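Local structure of putative cell surface protein (4OFQ) at residues Y250-V255 with F313-R318; D196-E201 with T218-G223; K62-V67 with W130-P135. The protein is a streptococcal surface protein of the antigen I/II family that probably acts as an adhesin, here as its C-terminal beta-sandwich region with bound calcium. One frame throughout, in Å; residues are numbered along the deposited sequence.

How the interactions relate
Along the chain interaction 3 comes first, then interaction 2, then interaction 1, each closing before the next opens. Interactions 1 and 2 belong to one four-stranded antiparallel sheet in the C-terminal part of the chain: strands 310-318 and 216-222 are its inner neighbours, 248-257 and 194-198 its outer strands. Their centres lie about 9 Å apart, and they meet directly through a salt bridge from Lys254 NZ to Glu201 OE1 of 2.7 Å. Interaction 3 sits in a mixed sheet in the N-terminal part of the chain, its centre about 64 Å from that of interaction 1 and about 60 Å from that of interaction 2. The contacts therefore sample two separate beta-rich regions of an elongated, single-chain molecule.

Interaction 1: residues Y250-V255 with F313-R318; sequences YQKDKV and FVVVKR
Val315, Phe313 and Gln251 lose the most surface where residues 250-255 pair antiparallel with 313-318, the short axes 162° apart. Val315 O receives two backbone N-H groups: Gln251 N at 2.7 Å, and Lys252 N weakly at 3.4 Å. In return Val315 N gives a nearly straight bond to Lys252 O, 2.9 Å long. CB and CG2 of Val315 lie against CG of Lys252, while its CG1 meets CB of Gln251.

The Gln251 chain bends at chi2 (-66°), which sets CD; farther out, NE2 lies 3.6 Å from Lys317 CB and is hydrogen-bonded to Leu249 O. Phe313 is held by its backbone, with N bonded to Lys254 O at 2.8 Å and O receiving Lys254 N. Phe313 O also accepts a hydrogen from a water that bridges to Lys252 NZ, and Asp253 CA lies 3.1 Å from Phe313 O, in a CA-H...O contact. Beyond the pair, the Phe313 side chain packs on Arg220 of strand 216-222.

On the other face, CG1 of Val314 meets the edge of the Tyr250 ring at CD1, 3.8 Å away; Tyr250 also stacks on Tyr283. The register moves by one residue between the Tyr250-Val316 and Lys252-Val315 pairs, with Gln251 and Lys252 both facing Val315: a classic beta bulge in an outer strand of the sandwich sheet.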
loop_
_atom_site.group_PDB
_atom_site.type_symbol
_atom_site.label_atom_id
_atom_site.label_comp_id
_atom_site.label_asym_id
_atom_site.label_seq_id
_atom_site.Cartn_x
_atom_site.Cartn_y
_atom_site.Cartn_z
ATOM N N TYR A 250 13.008 29.879 15.744
ATOM C CA TYR A 250 11.898 29.952 14.790
ATOM C C TYR A 250 11.353 31.370 14.618
ATOM O O TYR A 250 11.089 32.071 15.599
ATOM C CB TYR A 250 10.767 29.005 15.217
ATOM C CG TYR A 250 9.548 29.017 14.316
ATOM C CD1 TYR A 250 9.494 28.234 13.173
ATOM C CD2 TYR A 250 8.442 29.794 14.625
ATOM C CE1 TYR A 250 8.371 28.243 12.349
ATOM C CE2 TYR A 250 7.314 29.806 13.809
ATOM C CZ TYR A 250 7.287 29.030 12.680
ATOM O OH TYR A 250 6.168 29.049 11.882
ATOM N N GLN A 251 11.192 31.782 13.363
ATOM C CA GLN A 251 10.624 33.093 13.047
ATOM C C GLN A 251 9.248 32.953 12.403
ATOM O O GLN A 251 8.270 33.509 12.895
ATOM C CB GLN A 251 11.548 33.879 12.117
ATOM C CG GLN A 251 12.944 34.121 12.678
ATOM C CD GLN A 251 12.912 35.020 13.890
ATOM O OE1 GLN A 251 12.408 36.145 13.823
ATOM N NE2 GLN A 251 13.435 34.528 15.017
ATOM N N LYS A 252 9.175 32.201 11.311
ATOM C CA LYS A 252 7.923 32.078 10.566
ATOM C C LYS A 252 8.004 30.934 9.566
ATOM O O LYS A 252 9.085 30.415 9.287
ATOM C CB LYS A 252 7.633 33.385 9.825
ATOM C CG LYS A 252 8.443 33.556 8.550
ATOM C CD LYS A 252 7.958 34.757 7.750
ATOM C CE LYS A 252 8.117 34.536 6.257
ATOM N NZ LYS A 252 7.318 33.390 5.749
ATOM N N ASP A 253 6.861 30.524 9.021
ATOM C CA ASP A 253 6.904 29.546 7.946
ATOM C C ASP A 253 6.071 29.981 6.754
ATOM O O ASP A 253 5.446 31.051 6.764
ATOM C CB ASP A 253 6.482 28.156 8.430
ATOM C CG ASP A 253 5.013 28.093 8.825
ATOM O OD1 ASP A 253 4.324 29.137 8.787
ATOM O OD2 ASP A 253 4.539 26.992 9.181
ATOM N N LYS A 254 6.097 29.151 5.722
ATOM C CA LYS A 254 5.259 29.333 4.544
ATOM C C LYS A 254 5.102 27.951 3.924
ATOM O O LYS A 254 5.979 27.101 4.074
ATOM C CB LYS A 254 5.938 30.287 3.550
ATOM C CG LYS A 254 5.171 30.479 2.250
ATOM C CD LYS A 254 5.704 31.654 1.421
ATOM C CE LYS A 254 7.157 31.456 1.025
ATOM N NZ LYS A 254 7.629 32.520 0.078
ATOM N N VAL A 255 3.989 27.709 3.245
ATOM C CA VAL A 255 3.805 26.419 2.579
ATOM C C VAL A 255 3.210 26.640 1.179
ATOM O O VAL A 255 2.225 27.379 1.027
ATOM C CB VAL A 255 2.924 25.470 3.435
ATOM C CG1 VAL A 255 1.603 26.146 3.799
ATOM C CG2 VAL A 255 2.677 24.150 2.690
ATOM N N PHE A 313 8.645 26.143 4.008
ATOM C CA PHE A 313 9.861 26.919 4.219
ATOM C C PHE A 313 9.823 27.481 5.614
ATOM O O PHE A 313 8.913 28.240 5.961
ATOM C CB PHE A 313 9.968 28.064 3.214
ATOM C CG PHE A 313 10.105 27.603 1.800
ATOM C CD1 PHE A 313 8.991 27.244 1.068
ATOM C CD2 PHE A 313 11.358 27.483 1.215
ATOM C CE1 PHE A 313 9.115 26.798 -0.241
ATOM C CE2 PHE A 313 11.486 27.047 -0.091
ATOM C CZ PHE A 313 10.359 26.702 -0.819
ATOM N N VAL A 314 10.832 27.133 6.400
ATOM C CA VAL A 314 10.875 27.507 7.801
ATOM C C VAL A 314 12.039 28.459 8.032
ATOM O O VAL A 314 13.193 28.107 7.773
ATOM C CB VAL A 314 11.023 26.253 8.695
ATOM C CG1 VAL A 314 11.188 26.649 10.150
ATOM C CG2 VAL A 314 9.807 25.349 8.521
ATOM N N VAL A 315 11.721 29.661 8.508
ATOM C CA VAL A 315 12.713 30.716 8.684
ATOM C C VAL A 315 13.117 30.787 10.152
ATOM O O VAL A 315 12.256 30.866 11.020
ATOM C CB VAL A 315 12.154 32.075 8.238
ATOM C CG1 VAL A 315 13.146 33.166 8.522
ATOM C CG2 VAL A 315 11.808 32.048 6.745
ATOM N N VAL A 316 14.425 30.719 10.423
ATOM C CA VAL A 316 14.940 30.790 11.787
ATOM C C VAL A 316 16.046 31.840 11.894
ATOM O O VAL A 316 16.644 32.231 10.891
ATOM C CB VAL A 316 15.490 29.414 12.287
ATOM C CG1 VAL A 316 14.450 28.310 12.086
ATOM C CG2 VAL A 316 16.793 29.056 11.565
ATOM N N LYS A 317 16.294 32.306 13.112
ATOM C CA LYS A 317 17.419 33.191 13.395
ATOM C C LYS A 317 18.489 32.391 14.156
ATOM O O LYS A 317 18.174 31.628 15.076
ATOM C CB LYS A 317 16.949 34.388 14.217
ATOM C CG LYS A 317 18.050 35.263 14.775
ATOM C CD LYS A 317 17.449 36.354 15.654
ATOM C CE LYS A 317 18.500 37.306 16.200
ATOM N NZ LYS A 317 17.867 38.374 17.039
ATOM N N ARG A 318 19.744 32.542 13.748
ATOM C CA ARG A 318 20.825 31.788 14.363
ATOM C C ARG A 318 21.286 32.553 15.592
ATOM O O ARG A 318 21.801 33.672 15.492
ATOM C CB ARG A 318 21.978 31.576 13.376
ATOM C CG ARG A 318 23.232 30.934 13.987
ATOM C CD ARG A 318 22.984 29.507 14.484
ATOM N NE ARG A 318 22.106 28.721 13.619
ATOM C CZ ARG A 318 22.502 28.045 12.542
ATOM N NH1 ARG A 318 23.778 28.054 12.162
ATOM N NH2 ARG A 318 21.609 27.355 11.843
HETATM O O HOH W 1 8.947 31.200 4.985
#

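Interaction 2: residues D196-E201 with T218-G223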
loop_
_atom_site.group_PDB
_atom_site.type_symbol
_atom_site.label_atom_id
_atom_site.label_comp_id
_atom_site.label_asym_id
_atom_site.label_seq_id
_atom_site.Cartn_x
_atom_site.Cartn_y
_atom_site.Cartn_z
ATOM N N ASP A 196 16.660 20.967 2.714
ATOM C CA ASP A 196 17.831 21.768 2.395
ATOM C C ASP A 196 17.864 22.984 3.290
ATOM O O ASP A 196 16.870 23.312 3.964
ATOM C CB ASP A 196 17.879 22.152 0.914
ATOM C CG ASP A 196 19.307 22.160 0.364
ATOM O OD1 ASP A 196 20.285 22.374 1.150
ATOM O OD2 ASP A 196 19.450 21.941 -0.858
ATOM N N VAL A 197 19.029 23.617 3.346
ATOM C CA VAL A 197 19.193 24.830 4.134
ATOM C C VAL A 197 19.792 25.915 3.235
ATOM O O VAL A 197 20.769 25.679 2.516
ATOM C CB VAL A 197 20.034 24.597 5.418
ATOM C CG1 VAL A 197 21.422 24.046 5.087
ATOM C CG2 VAL A 197 20.145 25.887 6.213
ATOM N N PHE A 198 19.170 27.090 3.265
ATOM C CA PHE A 198 19.537 28.202 2.399
ATOM C C PHE A 198 19.779 29.476 3.172
ATOM O O PHE A 198 19.295 29.637 4.293
ATOM C CB PHE A 198 18.391 28.497 1.433
ATOM C CG PHE A 198 18.036 27.360 0.539
ATOM C CD1 PHE A 198 18.830 27.045 -0.548
ATOM C CD2 PHE A 198 16.886 26.621 0.756
ATOM C CE1 PHE A 198 18.499 25.997 -1.389
ATOM C CE2 PHE A 198 16.551 25.583 -0.090
ATOM C CZ PHE A 198 17.362 25.270 -1.164
ATOM N N ASP A 199 20.536 30.372 2.545
ATOM C CA ASP A 199 20.693 31.747 2.986
ATOM C C ASP A 199 19.367 32.489 2.830
ATOM O O ASP A 199 19.009 33.343 3.637
ATOM C CB ASP A 199 21.775 32.432 2.139
ATOM C CG ASP A 199 21.696 32.054 0.656
ATOM O OD1 ASP A 199 21.048 31.039 0.310
ATOM O OD2 ASP A 199 22.303 32.763 -0.169
ATOM N N LYS A 200 18.643 32.139 1.775
ATOM C CA LYS A 200 17.375 32.776 1.444
ATOM C C LYS A 200 16.569 31.849 0.567
ATOM O O LYS A 200 17.135 30.999 -0.124
ATOM C CB LYS A 200 17.609 34.114 0.731
ATOM C CG LYS A 200 18.515 34.022 -0.479
ATOM C CD LYS A 200 19.104 35.384 -0.809
ATOM C CE LYS A 200 20.559 35.258 -1.241
ATOM N NZ LYS A 200 21.428 36.250 -0.542
ATOM N N GLU A 201 15.250 32.015 0.601
ATOM C CA GLU A 201 14.319 31.121 -0.094
ATOM C C GLU A 201 14.667 30.780 -1.553
ATOM O O GLU A 201 14.581 29.622 -1.950
ATOM C CB GLU A 201 12.889 31.651 -0.002
ATOM C CG GLU A 201 11.849 30.721 -0.615
ATOM C CD GLU A 201 10.454 31.265 -0.456
ATOM O OE1 GLU A 201 10.264 32.122 0.437
ATOM O OE2 GLU A 201 9.555 30.851 -1.219
ATOM N N THR A 218 16.984 29.755 6.079
ATOM C CA THR A 218 15.707 29.179 5.719
ATOM C C THR A 218 15.861 27.703 5.457
ATOM O O THR A 218 16.699 27.298 4.656
ATOM C CB THR A 218 15.172 29.835 4.437
ATOM O OG1 THR A 218 14.937 31.225 4.685
ATOM C CG2 THR A 218 13.891 29.174 4.008
ATOM N N TYR A 219 15.033 26.892 6.109
ATOM C CA TYR A 219 15.030 25.465 5.802
ATOM C C TYR A 219 13.909 25.193 4.809
ATOM O O TYR A 219 12.790 25.685 4.975
ATOM C CB TYR A 219 14.823 24.614 7.060
ATOM C CG TYR A 219 15.963 24.689 8.049
ATOM C CD1 TYR A 219 17.221 24.214 7.721
ATOM C CD2 TYR A 219 15.779 25.244 9.320
ATOM C CE1 TYR A 219 18.273 24.279 8.632
ATOM C CE2 TYR A 219 16.819 25.321 10.223
ATOM C CZ TYR A 219 18.062 24.843 9.872
ATOM O OH TYR A 219 19.105 24.928 10.768
ATOM N N ARG A 220 14.214 24.422 3.773
ATOM C CA ARG A 220 13.163 23.954 2.882
ATOM C C ARG A 220 12.859 22.491 3.189
ATOM O O ARG A 220 13.748 21.620 3.092
ATOM C CB ARG A 220 13.563 24.075 1.420
ATOM C CG ARG A 220 12.453 23.588 0.500
ATOM C CD ARG A 220 12.790 23.812 -0.954
ATOM N NE ARG A 220 13.688 22.791 -1.478
ATOM C CZ ARG A 220 13.434 22.069 -2.565
ATOM N NH1 ARG A 220 12.303 22.248 -3.237
ATOM N NH2 ARG A 220 14.310 21.162 -2.978
ATOM N N LEU A 221 11.615 22.222 3.571
ATOM C CA LEU A 221 11.176 20.853 3.779
ATOM C C LEU A 221 10.405 20.433 2.537
ATOM O O LEU A 221 9.270 20.853 2.343
ATOM C CB LEU A 221 10.295 20.752 5.030
ATOM C CG LEU A 221 10.777 21.518 6.271
ATOM C CD1 LEU A 221 9.847 21.263 7.486
ATOM C CD2 LEU A 221 12.231 21.140 6.604
ATOM N N GLU A 222 11.026 19.627 1.683
ATOM C CA GLU A 222 10.413 19.283 0.396
ATOM C C GLU A 222 9.499 18.071 0.554
ATOM O O GLU A 222 9.969 16.972 0.845
ATOM C CB GLU A 222 11.492 18.982 -0.655
ATOM C CG GLU A 222 10.913 18.763 -2.046
ATOM C CD GLU A 222 11.968 18.480 -3.102
ATOM O OE1 GLU A 222 12.622 17.418 -3.023
ATOM O OE2 GLU A 222 12.129 19.320 -4.019
ATOM N N GLY A 223 8.198 18.272 0.381
ATOM C CA GLY A 223 7.251 17.169 0.530
ATOM C C GLY A 223 7.254 16.224 -0.662
ATOM O O GLY A 223 7.604 16.598 -1.782
HETATM O O HOH W 2 16.874 32.912 5.437
#
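Four backbone hydrogen bonds join Asp196 and Phe198 to Arg220 and Thr218, and they fix the register of this antiparallel pair. Asp196 and Arg220 exchange bonds through both backbone groups: Asp196 N to Arg220 O is 3.0 Å, and Arg220 N returns to Asp196 O. Phe198 and Thr218 form the second such pair, with Phe198 N to Thr218 O at 2.8 Å and a nearly straight Thr218 N-H to Phe198 O (177°). Between them, Val197 and Tyr219 make a non-hydrogen-bonded pair, where CA-H groups approach the carbonyl oxygens of Thr218 and Asp196.

Apolar contacts occur on both faces. Val197 CG2, anti to its backbone N, lies beside the Tyr219 ring at 3.5 Å from CE1, the two side chains pointing the same way. This face packs on strand 342-345, and Tyr219 OH is hydrogen-bonded to Asp248. On the opposite face, which carries Phe198 and Arg220, Arg220 CB meets the in-plane edge of the Phe198 ring at CE2, 3.7 Å away; the ring and guanidinium planes are 58° apart.

The polar groups are linked mostly within each segment or to outside partners. Asp196 OD1 accepts its neighbour Val197 N at 2.8 Å and is also bonded to Ser205 OG. Arg220 NH2 forms a salt bridge with Glu222 OE2, 3.0 Å apart, although its hydrogen-bond geometry is weak; NH1 has a further salt bridge with Asp311. A water joins Asp199 O to Thr218 OG1, 2.7 Å from the hydroxyl, and thus connects the turn after strand 194-198 to the inner strand. The regular alternation of hydrogen-bonded and non-hydrogen-bonded pairs is characteristic of antiparallel strands, here the edge of one sheet in a beta sandwich.

Interaction 3: residues K62-V67 with W130-P135; sequences KGFIYV and WVAKDP
The Phe64 ring presents its edge to residues 130-135, with Pro135 O near its plane and 3.5 Å from CE2; Ala132 CB also lies at this edge. CG of Phe64 stands anti to its carbonyl carbon (chi1 -52°), beside the backbone N, at the root of this ring. Phe175 packs edge-to-face with the same ring. The Trp130 indole likewise turns an edge to the opposite strand, where Tyr66 O is 3.6 Å from CE3. Tyr151 meets Trp130 edge-to-face and stacks on the Tyr66 ring, so aromatic groups are clustered beside this antiparallel strand pair of a beta sandwich.

The backbone evidence for the pairing is direct. Tyr66 and Trp130 bond in both directions, with Trp130 N to Tyr66 O at 2.8 Å and Tyr66 N to Trp130 O at 2.9 Å. Ala132 N adds a bond to Phe64 O, 3.1 Å long, and the short strand axes are 170° apart. On the face away from the aromatic rings, Ile65 and Val131 lie side by side, CG1 of the first 4.2 Å from CG2 of the second.

Direct strand bonding ends where Gly63, with positive phi (82°), follows a helix and Pro135 begins helix 135-143; Pro135 CB packs 3.9 Å from Gly63 CA. Asp134 occupies the N-cap position, its OD1 bonded to Ala137 N. One water gives hydrogens to both Phe64 O and Trp130 O. Another takes the place of a direct Phe64 N to Ala132 O bond, accepting from Phe64 N and donating to Ala132 O, 2.9 Å from that oxygen.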
loop_
_atom_site.group_PDB
_atom_site.type_symbol
_atom_site.label_atom_id
_atom_site.label_comp_id
_atom_site.label_asym_id
_atom_site.label_seq_id
_atom_site.Cartn_x
_atom_site.Cartn_y
_atom_site.Cartn_z
ATOM N N LYS A 62 -10.149 -36.494 -6.297
ATOM C CA LYS A 62 -8.976 -35.636 -6.444
ATOM C C LYS A 62 -9.224 -34.251 -5.846
ATOM O O LYS A 62 -8.290 -33.480 -5.629
ATOM C CB LYS A 62 -8.550 -35.540 -7.908
ATOM C CG LYS A 62 -8.098 -36.872 -8.488
ATOM C CD LYS A 62 -7.580 -36.713 -9.911
ATOM C CE LYS A 62 -7.236 -38.058 -10.522
ATOM N NZ LYS A 62 -6.552 -37.906 -11.839
ATOM N N GLY A 63 -10.493 -33.939 -5.600
ATOM C CA GLY A 63 -10.855 -32.829 -4.735
ATOM C C GLY A 63 -10.831 -31.461 -5.385
ATOM O O GLY A 63 -10.800 -31.321 -6.611
ATOM N N PHE A 64 -10.844 -30.436 -4.545
ATOM C CA PHE A 64 -10.963 -29.071 -5.022
ATOM C C PHE A 64 -10.038 -28.202 -4.207
ATOM O O PHE A 64 -10.173 -28.101 -2.987
ATOM C CB PHE A 64 -12.418 -28.622 -4.921
ATOM C CG PHE A 64 -13.360 -29.586 -5.570
ATOM C CD1 PHE A 64 -13.546 -29.563 -6.940
ATOM C CD2 PHE A 64 -13.985 -30.580 -4.831
ATOM C CE1 PHE A 64 -14.382 -30.483 -7.562
ATOM C CE2 PHE A 64 -14.820 -31.490 -5.439
ATOM C CZ PHE A 64 -15.021 -31.443 -6.807
ATOM N N ILE A 65 -9.059 -27.625 -4.895
ATOM C CA ILE A 65 -8.006 -26.854 -4.253
ATOM C C ILE A 65 -8.040 -25.443 -4.815
ATOM O O ILE A 65 -8.241 -25.270 -6.023
ATOM C CB ILE A 65 -6.615 -27.471 -4.541
ATOM C CG1 ILE A 65 -6.503 -28.847 -3.868
ATOM C CG2 ILE A 65 -5.490 -26.509 -4.074
ATOM C CD1 ILE A 65 -5.302 -29.643 -4.297
ATOM N N TYR A 66 -7.894 -24.447 -3.940
ATOM C CA TYR A 66 -7.745 -23.062 -4.390
ATOM C C TYR A 66 -6.429 -22.546 -3.834
ATOM O O TYR A 66 -6.106 -22.812 -2.682
ATOM C CB TYR A 66 -8.912 -22.197 -3.900
ATOM C CG TYR A 66 -9.073 -20.911 -4.700
ATOM C CD1 TYR A 66 -9.510 -20.953 -6.018
ATOM C CD2 TYR A 66 -8.778 -19.664 -4.144
ATOM C CE1 TYR A 66 -9.653 -19.787 -6.772
ATOM C CE2 TYR A 66 -8.921 -18.483 -4.891
ATOM C CZ TYR A 66 -9.364 -18.558 -6.205
ATOM O OH TYR A 66 -9.525 -17.418 -6.977
ATOM N N VAL A 67 -5.674 -21.809 -4.644
ATOM C CA VAL A 67 -4.342 -21.356 -4.244
ATOM C C VAL A 67 -4.269 -19.849 -4.369
ATOM O O VAL A 67 -4.737 -19.286 -5.355
ATOM C CB VAL A 67 -3.221 -21.991 -5.140
ATOM C CG1 VAL A 67 -1.882 -21.280 -4.956
ATOM C CG2 VAL A 67 -3.051 -23.477 -4.830
ATOM N N TRP A 130 -6.265 -23.735 -0.086
ATOM C CA TRP A 130 -7.459 -24.187 0.628
ATOM C C TRP A 130 -7.907 -25.503 -0.009
ATOM O O TRP A 130 -8.062 -25.590 -1.237
ATOM C CB TRP A 130 -8.574 -23.143 0.532
ATOM C CG TRP A 130 -8.350 -21.949 1.380
ATOM C CD1 TRP A 130 -8.812 -21.750 2.644
ATOM C CD2 TRP A 130 -7.580 -20.783 1.044
ATOM N NE1 TRP A 130 -8.397 -20.522 3.109
ATOM C CE2 TRP A 130 -7.640 -19.910 2.147
ATOM C CE3 TRP A 130 -6.862 -20.386 -0.091
ATOM C CZ2 TRP A 130 -6.993 -18.665 2.162
ATOM C CZ3 TRP A 130 -6.219 -19.139 -0.072
ATOM C CH2 TRP A 130 -6.301 -18.301 1.043
ATOM N N VAL A 131 -8.073 -26.542 0.811
ATOM C CA VAL A 131 -8.369 -27.882 0.301
ATOM C C VAL A 131 -9.704 -28.341 0.850
ATOM O O VAL A 131 -9.920 -28.308 2.063
ATOM C CB VAL A 131 -7.282 -28.903 0.723
ATOM C CG1 VAL A 131 -7.603 -30.313 0.173
ATOM C CG2 VAL A 131 -5.900 -28.429 0.266
ATOM N N ALA A 132 -10.620 -28.746 -0.022
ATOM C CA ALA A 132 -11.891 -29.283 0.474
ATOM C C ALA A 132 -11.648 -30.522 1.343
ATOM O O ALA A 132 -11.071 -31.507 0.870
ATOM C CB ALA A 132 -12.810 -29.630 -0.684
ATOM N N LYS A 133 -12.108 -30.471 2.594
ATOM C CA LYS A 133 -11.950 -31.583 3.534
ATOM C C LYS A 133 -12.720 -32.850 3.132
ATOM O O LYS A 133 -12.295 -33.973 3.436
ATOM C CB LYS A 133 -12.388 -31.156 4.940
ATOM C CG LYS A 133 -11.589 -30.009 5.539
ATOM C CD LYS A 133 -12.146 -29.665 6.915
ATOM C CE LYS A 133 -11.444 -28.473 7.513
ATOM N NZ LYS A 133 -11.985 -28.211 8.879
ATOM N N ASP A 134 -13.862 -32.662 2.479
ATOM C CA ASP A 134 -14.743 -33.759 2.081
ATOM C C ASP A 134 -15.138 -33.532 0.628
ATOM O O ASP A 134 -16.174 -32.919 0.350
ATOM C CB ASP A 134 -15.987 -33.787 2.972
ATOM C CG ASP A 134 -16.866 -35.023 2.746
ATOM O OD1 ASP A 134 -16.838 -35.635 1.651
ATOM O OD2 ASP A 134 -17.615 -35.366 3.680
ATOM N N PRO A 135 -14.289 -34.001 -0.302
ATOM C CA PRO A 135 -14.472 -33.771 -1.739
ATOM C C PRO A 135 -15.863 -34.146 -2.237
ATOM O O PRO A 135 -16.475 -33.362 -2.972
ATOM C CB PRO A 135 -13.414 -34.681 -2.364
ATOM C CG PRO A 135 -12.313 -34.689 -1.363
ATOM C CD PRO A 135 -12.998 -34.657 -0.011
HETATM O O HOH W 3 -10.221 -31.517 -1.874
HETATM O O HOH W 4 -10.925 -25.442 -2.242
#